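Local coordinates for chinitase A (Streptomyces coelicolor, PDB 3EBV), which probably hydrolyses internal linkages of chitin as an endochitinase, the piece here being the glycosyl hydrolase family 18 catalytic domain of a longer protein, at residues Y59-D62 and Q63-D67; Y105-M108 and R109-F113. All coordinates share one frame; numbering follows the deposited sequence.

Contact 1 of 2, residues Y59-D62 and Q63-D67; sequences YTVD and QFKAD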
# COMPACT_ATOMS: atom_id res chain seq x y z
N TYR A 59 -6.30 15.34 18.55
CA TYR A 59 -5.39 15.75 17.50
C TYR A 59 -6.09 16.70 16.54
O TYR A 59 -7.15 16.35 16.00
CB TYR A 59 -4.99 14.47 16.76
CG TYR A 59 -3.85 14.51 15.78
CD1 TYR A 59 -2.77 15.40 15.90
CD2 TYR A 59 -3.80 13.56 14.75
CE1 TYR A 59 -1.70 15.39 14.98
CE2 TYR A 59 -2.75 13.55 13.83
CZ TYR A 59 -1.71 14.43 13.95
OH TYR A 59 -0.66 14.36 13.07
N THR A 60 -5.54 17.89 16.33
CA THR A 60 -6.24 18.91 15.55
C THR A 60 -5.86 18.87 14.06
O THR A 60 -4.75 18.42 13.71
CB THR A 60 -5.96 20.34 16.06
OG1 THR A 60 -4.59 20.68 15.80
CG2 THR A 60 -6.26 20.45 17.58
N VAL A 61 -6.76 19.37 13.21
CA VAL A 61 -6.47 19.49 11.77
C VAL A 61 -5.19 20.29 11.53
O VAL A 61 -4.34 19.90 10.72
CB VAL A 61 -7.68 20.08 10.97
CG1 VAL A 61 -7.29 20.43 9.54
CG2 VAL A 61 -8.85 19.10 10.98
N ASP A 62 -5.04 21.41 12.23
CA ASP A 62 -3.83 22.21 12.07
C ASP A 62 -2.54 21.44 12.40
O ASP A 62 -1.54 21.56 11.69
CB ASP A 62 -3.92 23.50 12.89
CG ASP A 62 -4.77 24.58 12.20
OD1 ASP A 62 -5.24 24.40 11.05
OD2 ASP A 62 -4.95 25.64 12.84
N GLN A 63 -2.57 20.67 13.49
CA GLN A 63 -1.39 19.89 13.89
C GLN A 63 -1.12 18.75 12.88
O GLN A 63 0.03 18.52 12.54
CB GLN A 63 -1.53 19.34 15.30
CG GLN A 63 -0.26 18.73 15.82
CD GLN A 63 0.90 19.74 15.88
OE1 GLN A 63 1.90 19.62 15.16
NE2 GLN A 63 0.77 20.73 16.77
N PHE A 64 -2.19 18.11 12.43
CA PHE A 64 -2.07 17.06 11.37
C PHE A 64 -1.42 17.64 10.11
O PHE A 64 -0.40 17.10 9.60
CB PHE A 64 -3.46 16.50 11.08
CG PHE A 64 -3.51 15.54 9.92
CD1 PHE A 64 -3.06 14.23 10.10
CD2 PHE A 64 -3.98 15.94 8.68
CE1 PHE A 64 -3.10 13.31 9.04
CE2 PHE A 64 -4.01 15.05 7.61
CZ PHE A 64 -3.58 13.71 7.80
N LYS A 65 -1.94 18.77 9.64
CA LYS A 65 -1.35 19.42 8.47
C LYS A 65 0.12 19.77 8.68
O LYS A 65 0.93 19.62 7.76
CB LYS A 65 -2.15 20.66 8.05
CG LYS A 65 -3.50 20.37 7.49
CD LYS A 65 -4.14 21.67 7.01
CE LYS A 65 -5.55 21.46 6.51
NZ LYS A 65 -6.23 22.78 6.19
N ALA A 66 0.46 20.26 9.88
CA ALA A 66 1.83 20.61 10.20
C ALA A 66 2.76 19.38 10.23
O ALA A 66 3.90 19.43 9.75
CB ALA A 66 1.89 21.36 11.57
N ASP A 67 2.23 18.29 10.80
CA ASP A 67 2.95 17.03 10.88
C ASP A 67 3.21 16.47 9.46
O ASP A 67 4.31 15.99 9.19
CB ASP A 67 2.12 16.02 11.66
CG ASP A 67 2.10 16.30 13.18
OD1 ASP A 67 2.82 17.22 13.65
OD2 ASP A 67 1.37 15.56 13.88
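The phenol of Y59 runs alongside the first turn of helix 61-73 and hydrogen-bonds the carboxylate of D67, eight residues further on. Y59 OH donates to D67 OD2 over only 2.5 Å, a very short bond. OD2 sits at the edge of the ring, near its plane, with the carboxylate turned 31° against the ring. The two side chains come from opposite directions, and the same hydroxyl is also hydrogen-bonded to the backbone N of I23, so two polar partners fix the tyrosine's end inside the fold.

Among backbone atoms, the T60 carbonyl receives F64 N at 2.9 Å from O to N, and V61 and D62 pass the pattern on to K65 and A66. T60 adds the cap. With its hydroxyl tucked between the backbone N and the carbonyl carbon (chi1 68°), T60 OG1 accepts from Q63 N at 3.1 Å, supplying an acceptor to an amide at the start of the helix.

Apolar contacts surround these bonds. The CB of F64 lies over one face of the Y59 ring, while Y59 CE2 meets the edge of the F64 ring, 3.8 Å from F64 CD1. At the ring's rim Y59 CE1 touches Q63 CG at 3.7 Å. V61 and K65 run side by side, V61 CG1 being 3.6 Å from K65 CE; the extended lysine then carries its ammonium to a salt bridge with E110 on helix 94-111.

A capping threonine flanked by contact between the residue before it and the fourth residue after it is the hydrophobic staple of a helix N-terminus, here opening one of the outer helices of the family 18 TIM barrel.

Contact 2 of 2, residues Y105-M108 and R109-F113; sequences YSVM and REYGF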
# COMPACT_ATOMS: atom_id res chain seq x y z
N TYR A 105 -8.44 14.82 -5.63
CA TYR A 105 -7.54 15.95 -5.81
C TYR A 105 -7.86 17.09 -4.81
O TYR A 105 -6.95 17.68 -4.26
CB TYR A 105 -7.61 16.44 -7.25
CG TYR A 105 -6.59 17.50 -7.53
CD1 TYR A 105 -5.22 17.22 -7.48
CD2 TYR A 105 -6.98 18.80 -7.85
CE1 TYR A 105 -4.29 18.19 -7.75
CE2 TYR A 105 -6.05 19.77 -8.11
CZ TYR A 105 -4.72 19.48 -8.07
OH TYR A 105 -3.79 20.46 -8.34
N SER A 106 -9.15 17.30 -4.54
CA SER A 106 -9.58 18.30 -3.55
C SER A 106 -9.00 17.94 -2.18
O SER A 106 -8.49 18.81 -1.46
CB SER A 106 -11.10 18.36 -3.49
OG SER A 106 -11.51 19.34 -2.53
N VAL A 107 -9.05 16.65 -1.82
CA VAL A 107 -8.51 16.21 -0.51
C VAL A 107 -7.00 16.37 -0.47
O VAL A 107 -6.40 16.83 0.53
CB VAL A 107 -8.91 14.73 -0.23
CG1 VAL A 107 -8.12 14.12 0.93
CG2 VAL A 107 -10.40 14.66 0.03
N MSE A 108 -6.34 16.00 -1.57
CA MSE A 108 -4.91 16.18 -1.66
C MSE A 108 -4.49 17.64 -1.46
O MSE A 108 -3.59 17.92 -0.68
CB MSE A 108 -4.39 15.66 -3.00
CG MSE A 108 -4.42 14.13 -3.11
SE MSE A 108 -3.97 13.59 -4.98
CE MSE A 108 -2.28 14.52 -5.21
N ARG A 109 -5.16 18.54 -2.16
CA ARG A 109 -4.82 19.96 -2.07
C ARG A 109 -5.14 20.54 -0.69
O ARG A 109 -4.36 21.34 -0.20
CB ARG A 109 -5.56 20.73 -3.14
CG ARG A 109 -5.09 20.40 -4.54
CD ARG A 109 -3.68 20.87 -4.78
NE ARG A 109 -3.65 22.33 -4.91
CZ ARG A 109 -2.55 23.06 -5.06
NH1 ARG A 109 -1.34 22.49 -5.10
NH2 ARG A 109 -2.65 24.39 -5.17
N GLU A 110 -6.24 20.12 -0.08
CA GLU A 110 -6.61 20.61 1.25
C GLU A 110 -5.60 20.25 2.32
O GLU A 110 -5.27 21.09 3.18
CB GLU A 110 -7.99 20.13 1.67
CG GLU A 110 -8.34 20.49 3.14
CD GLU A 110 -8.52 21.99 3.39
OE1 GLU A 110 -8.59 22.77 2.41
OE2 GLU A 110 -8.59 22.37 4.59
N TYR A 111 -5.09 19.02 2.29
CA TYR A 111 -4.21 18.55 3.37
C TYR A 111 -2.76 18.48 2.99
O TYR A 111 -1.92 18.20 3.85
CB TYR A 111 -4.69 17.18 3.92
CG TYR A 111 -6.06 17.28 4.50
CD1 TYR A 111 -6.26 17.74 5.82
CD2 TYR A 111 -7.18 17.03 3.72
CE1 TYR A 111 -7.52 17.87 6.34
CE2 TYR A 111 -8.46 17.17 4.23
CZ TYR A 111 -8.63 17.61 5.55
OH TYR A 111 -9.92 17.73 6.03
N GLY A 112 -2.45 18.72 1.72
CA GLY A 112 -1.10 18.64 1.21
C GLY A 112 -0.59 17.23 0.92
O GLY A 112 0.62 17.01 0.90
N PHE A 113 -1.49 16.30 0.63
CA PHE A 113 -1.04 14.93 0.35
C PHE A 113 -0.32 14.83 -0.99
O PHE A 113 -0.66 15.56 -1.95
CB PHE A 113 -2.22 13.97 0.35
CG PHE A 113 -2.92 13.84 1.70
CD1 PHE A 113 -2.19 13.71 2.88
CD2 PHE A 113 -4.31 13.84 1.76
CE1 PHE A 113 -2.87 13.59 4.13
CE2 PHE A 113 -5.01 13.70 2.97
CZ PHE A 113 -4.27 13.55 4.16
O HOH W 1 -1.33 18.02 -3.26
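Y105 offers one face of its ring to R109, one turn further along helix 94-111. R109 CG stands 3.8 Å from the ring centroid and 18° off the normal, a CH-pi contact, and R109 CD continues toward the phenol oxygen, 3.6 Å from Y105 OH. Bends at chi2 (-67°) and chi3 fold the arginine so that it runs alongside the tyrosine in the same direction, its guanidinium nearly parallel to the ring, the planes 10° apart. Along the backbone, the Y105 carbonyl accepts R109 N. The tyrosine also touches L136, K139 and A140 of helix 126-140.

S106 contributes through its backbone, its carbonyl taking E110 N.

V107 reaches the aromatics with CG1, its branch anti to the backbone N. CG1 meets the F113 ring at the edge, in the ring plane, 3.7 Å from F113 CE2, and lies 4.1 Å from Y111 CD2. The V107 carbonyl accepts Y111 N, and its oxygen also lies at the edge of the Y111 ring. F113 in turn packs on V78 and I80 of strand 77-84.

M108, a selenomethionine, ends the walk. Its CG lies 4.1 Å from F113 CB. F113 N reaches M108 O at 3.0 Å, in the carbonyl plane on a lone pair. A water donates to F113 O at 2.9 Å.

With G112 as the positive-phi C' residue, F113 N to M108 O as the 6→1 bond and M108 against F113 as the apolar contact, this is a Schellman-like C-cap; the 5→2 bond is lacking, G112 N lying 3.8 Å from R109 O. Chemically, the M108 carbonyl is held mainly by F113 N, with weak help from G112 N and the water, while the chain turns and F113's CB points back toward the helix's last turn.

In the fold
Contact 1 comes first along the chain, at the start of helix 61-73, and contact 2 follows at the end of helix 94-111, with strand 77-84 between the two helices; the next strand, 115-120, begins just beyond F113. The centres are about 14 Å apart, on the same side of the chain's centre. They touch directly: K65 NZ and E110 OE2 form a salt bridge at 2.9 Å, and F64 packs on both Y111 and F113, with F64 CZ 3.7 Å from F113 CZ. A helix start and a helix end are thereby joined in the outer layer of the TIM barrel, by an ion pair and an aromatic cluster.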